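Local coordinates for protein DOA1 (Saccharomyces cerevisiae, PDB 3ODT), which binds ubiquitin through its WD40 beta-propeller domain and probably helps regulate the turnover of F-box proteins, at residues 77-83 / 101-107. Numbering follows the deposited sequence.
Sequences GGKDTMI and IGHQGNV
Val107 donates its backbone N-H to Gly78 O (N to O 3.0 Å, 167° at the hydrogen), joining two neighbouring blades of a WD40 beta-propeller: the type I turn of Gly78 to Thr81 between strands 73-78 and 83-87 leans on the loop entering strand 107-113. Gly78 O also accepts from Thr81 N, and the two donors approach from opposite faces of the carbonyl plane.

Asn106 shows how a side chain can cross such a seam. Asn106 CB packs on Lys79 CD at 3.8 Å; CG, anti to the backbone N (chi1 -180°), carries the amide across to the turn, putting Asn106 OD1 3.0 Å from Gly78 C, where it accepts a hydrogen bond from Asn63 ND2, in the blade that carries the turn. A leucine in its place would probably leave Asn63 ND2 without this acceptor and press a methyl group against the Gly78 carbonyl.

Farther back in the loop, the ring of His103 hydrogen-bonds through NE2 to Ser119 and through ND1 to Asp123; with Trp129 against it, this fits the Asp-His-Ser/Thr-Trp tetrad of WD40 repeats. Ile83 CD1 reaches the ring edge, 4.2 Å from His103 CD2, while Ile83 CG1 meets Val107 CG1 at 4.0 Å, the side chains crossing nearly at right angles.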
ATOM      1  N   GLY A  77       1.378  -9.971  -5.654  1.00  7.30           N
ATOM      2  CA  GLY A  77       0.292 -10.922  -5.650  1.00 10.69           C
ATOM      3  C   GLY A  77      -0.973 -10.324  -6.235  1.00  7.02           C
ATOM      4  O   GLY A  77      -1.065  -9.123  -6.510  1.00  7.32           O
ATOM      5  N   GLY A  78      -1.939 -11.199  -6.452  1.00  7.58           N
ATOM      6  CA  GLY A  78      -3.208 -10.765  -6.996  1.00 10.17           C
ATOM      7  C   GLY A  78      -4.180 -11.906  -7.133  1.00  8.10           C
ATOM      8  O   GLY A  78      -4.268 -12.794  -6.253  1.00  7.51           O
ATOM      9  N   LYS A  79      -4.875 -11.918  -8.269  1.00  7.61           N
ATOM     10  CA  LYS A  79      -6.053 -12.768  -8.416  1.00  9.80           C
ATOM     11  C   LYS A  79      -5.708 -14.252  -8.395  1.00 11.85           C
ATOM     12  O   LYS A  79      -6.559 -15.073  -8.050  1.00 13.51           O
ATOM     13  CB  LYS A  79      -6.846 -12.419  -9.682  1.00 13.04           C
ATOM     14  CG  LYS A  79      -7.849 -11.274  -9.465  1.00 32.44           C
ATOM     15  CD  LYS A  79      -8.971 -11.642  -8.438  1.00 25.94           C
ATOM     16  CE  LYS A  79     -10.118 -12.426  -9.058  1.00 39.10           C
ATOM     17  NZ  LYS A  79     -10.848 -11.595 -10.074  1.00 41.58           N
ATOM     18  N   ASP A  80      -4.508 -14.642  -8.787  1.00 10.67           N
ATOM     19  CA  ASP A  80      -4.240 -16.078  -8.843  1.00 11.25           C
ATOM     20  C   ASP A  80      -3.942 -16.696  -7.467  1.00 10.11           C
ATOM     21  O   ASP A  80      -3.696 -17.887  -7.375  1.00 11.98           O
ATOM     22  CB  ASP A  80      -3.211 -16.422  -9.926  1.00 26.38           C
ATOM     23  CG  ASP A  80      -1.801 -16.273  -9.465  1.00 38.34           C
ATOM     24  OD1 ASP A  80      -0.883 -16.523 -10.280  1.00 37.55           O
ATOM     25  OD2 ASP A  80      -1.610 -15.912  -8.298  1.00 31.27           O
ATOM     26  N   THR A  81      -3.977 -15.877  -6.417  1.00  8.64           N
ATOM     27  CA  THR A  81      -3.888 -16.358  -5.030  1.00  9.24           C
ATOM     28  C   THR A  81      -2.469 -16.596  -4.499  1.00  7.59           C
ATOM     29  O   THR A  81      -2.280 -16.919  -3.327  1.00  9.61           O
ATOM     30  CB  THR A  81      -4.711 -17.645  -4.827  1.00 10.86           C
ATOM     31  OG1 THR A  81      -3.984 -18.768  -5.344  1.00 11.80           O
ATOM     32  CG2 THR A  81      -6.051 -17.541  -5.536  1.00 12.61           C
HETATM   33  N   MSE A  82      -1.478 -16.358  -5.357  0.56  9.81           N
HETATM   34  CA  MSE A  82      -0.085 -16.578  -5.018  0.56 12.52           C
HETATM   35  C   MSE A  82       0.646 -15.294  -4.669  0.56  8.86           C
HETATM   36  O   MSE A  82       0.271 -14.218  -5.113  0.56 10.65           O
HETATM   37  CB  MSE A  82       0.638 -17.208  -6.220  0.56 20.36           C
HETATM   38  CG  MSE A  82      -0.100 -18.378  -6.891  0.56 20.34           C
HETATM   39 SE   MSE A  82      -0.302 -19.835  -5.625  0.56 18.01          SE
HETATM   40  CE  MSE A  82      -1.600 -21.004  -6.463  0.56 21.92           C
ATOM     41  N   ILE A  83       1.706 -15.415  -3.879  1.00  8.58           N
ATOM     42  CA  ILE A  83       2.631 -14.306  -3.717  1.00  7.20           C
ATOM     43  C   ILE A  83       3.950 -14.771  -4.350  1.00  7.77           C
ATOM     44  O   ILE A  83       4.469 -15.819  -3.987  1.00 11.17           O
ATOM     45  CB  ILE A  83       2.846 -13.899  -2.246  1.00  6.38           C
ATOM     46  CG1 ILE A  83       1.535 -13.426  -1.628  1.00 10.40           C
ATOM     47  CG2 ILE A  83       3.919 -12.803  -2.173  1.00 10.21           C
ATOM     48  CD1 ILE A  83       1.552 -13.508  -0.128  1.00 10.01           C
ATOM     49  N   ILE A 101       2.867 -19.704  -0.817  1.00  9.53           N
ATOM     50  CA  ILE A 101       1.628 -20.359  -1.167  1.00  9.11           C
ATOM     51  C   ILE A 101       0.762 -20.512   0.082  1.00  8.51           C
ATOM     52  O   ILE A 101       1.265 -20.840   1.146  1.00  9.87           O
ATOM     53  CB  ILE A 101       1.899 -21.742  -1.813  1.00 10.66           C
ATOM     54  CG1 ILE A 101       0.581 -22.305  -2.351  1.00 12.87           C
ATOM     55  CG2 ILE A 101       2.635 -22.724  -0.856  1.00 12.31           C
ATOM     56  CD1 ILE A 101       0.770 -23.474  -3.297  1.00 15.37           C
ATOM     57  N   GLY A 102      -0.530 -20.267  -0.065  1.00  8.26           N
ATOM     58  CA  GLY A 102      -1.485 -20.508   0.994  1.00  8.52           C
ATOM     59  C   GLY A 102      -2.792 -19.743   0.892  1.00 11.08           C
ATOM     60  O   GLY A 102      -3.810 -20.196   1.387  1.00  9.59           O
ATOM     61  N   HIS A 103      -2.790 -18.558   0.291  1.00  6.94           N
ATOM     62  CA  HIS A 103      -4.059 -17.837   0.150  1.00  7.50           C
ATOM     63  C   HIS A 103      -4.993 -18.540  -0.819  1.00  9.59           C
ATOM     64  O   HIS A 103      -4.542 -19.236  -1.743  1.00  8.96           O
ATOM     65  CB  HIS A 103      -3.816 -16.415  -0.325  1.00  9.53           C
ATOM     66  CG  HIS A 103      -3.448 -15.494   0.780  1.00  9.09           C
ATOM     67  ND1 HIS A 103      -4.312 -15.225   1.821  1.00  7.24           N
ATOM     68  CD2 HIS A 103      -2.339 -14.744   0.997  1.00  7.29           C
ATOM     69  CE1 HIS A 103      -3.730 -14.375   2.652  1.00  6.96           C
ATOM     70  NE2 HIS A 103      -2.539 -14.070   2.179  1.00  8.40           N
ATOM     71  N   GLN A 104      -6.288 -18.340  -0.601  1.00  9.20           N
ATOM     72  CA  GLN A 104      -7.316 -19.009  -1.381  1.00  9.38           C
ATOM     73  C   GLN A 104      -8.181 -17.974  -2.089  1.00  9.71           C
ATOM     74  O   GLN A 104      -9.261 -18.287  -2.578  1.00 14.12           O
ATOM     75  CB  GLN A 104      -8.186 -19.890  -0.484  1.00 10.96           C
ATOM     76  CG  GLN A 104      -7.396 -20.962   0.251  1.00 14.15           C
ATOM     77  CD  GLN A 104      -6.638 -21.860  -0.701  1.00 22.17           C
ATOM     78  OE1 GLN A 104      -7.116 -22.159  -1.798  1.00 27.30           O
ATOM     79  NE2 GLN A 104      -5.433 -22.286  -0.292  1.00 19.51           N
ATOM     80  N   GLY A 105      -7.692 -16.740  -2.149  1.00  8.73           N
ATOM     81  CA  GLY A 105      -8.342 -15.704  -2.906  1.00  8.16           C
ATOM     82  C   GLY A 105      -7.343 -14.605  -3.212  1.00  7.29           C
ATOM     83  O   GLY A 105      -6.165 -14.670  -2.842  1.00  8.62           O
ATOM     84  N   ASN A 106      -7.849 -13.576  -3.871  1.00  8.00           N
ATOM     85  CA  ASN A 106      -7.066 -12.426  -4.321  1.00  7.48           C
ATOM     86  C   ASN A 106      -6.172 -11.932  -3.194  1.00  6.31           C
ATOM     87  O   ASN A 106      -6.660 -11.712  -2.079  1.00  7.60           O
ATOM     88  CB  ASN A 106      -8.006 -11.310  -4.751  1.00  6.76           C
ATOM     89  CG  ASN A 106      -7.280 -10.081  -5.233  1.00  7.29           C
ATOM     90  OD1 ASN A 106      -6.202 -10.158  -5.842  1.00  7.69           O
ATOM     91  ND2 ASN A 106      -7.880  -8.908  -4.966  1.00  9.83           N
ATOM     92  N   VAL A 107      -4.891 -11.731  -3.503  1.00  6.01           N
ATOM     93  CA  VAL A 107      -3.976 -11.104  -2.572  1.00  6.32           C
ATOM     94  C   VAL A 107      -4.010  -9.608  -2.853  1.00  6.85           C
ATOM     95  O   VAL A 107      -3.419  -9.135  -3.816  1.00  7.66           O
ATOM     96  CB  VAL A 107      -2.553 -11.663  -2.696  1.00  6.23           C
ATOM     97  CG1 VAL A 107      -1.660 -11.016  -1.655  1.00  7.94           C
ATOM     98  CG2 VAL A 107      -2.569 -13.184  -2.514  1.00  9.10           C
TER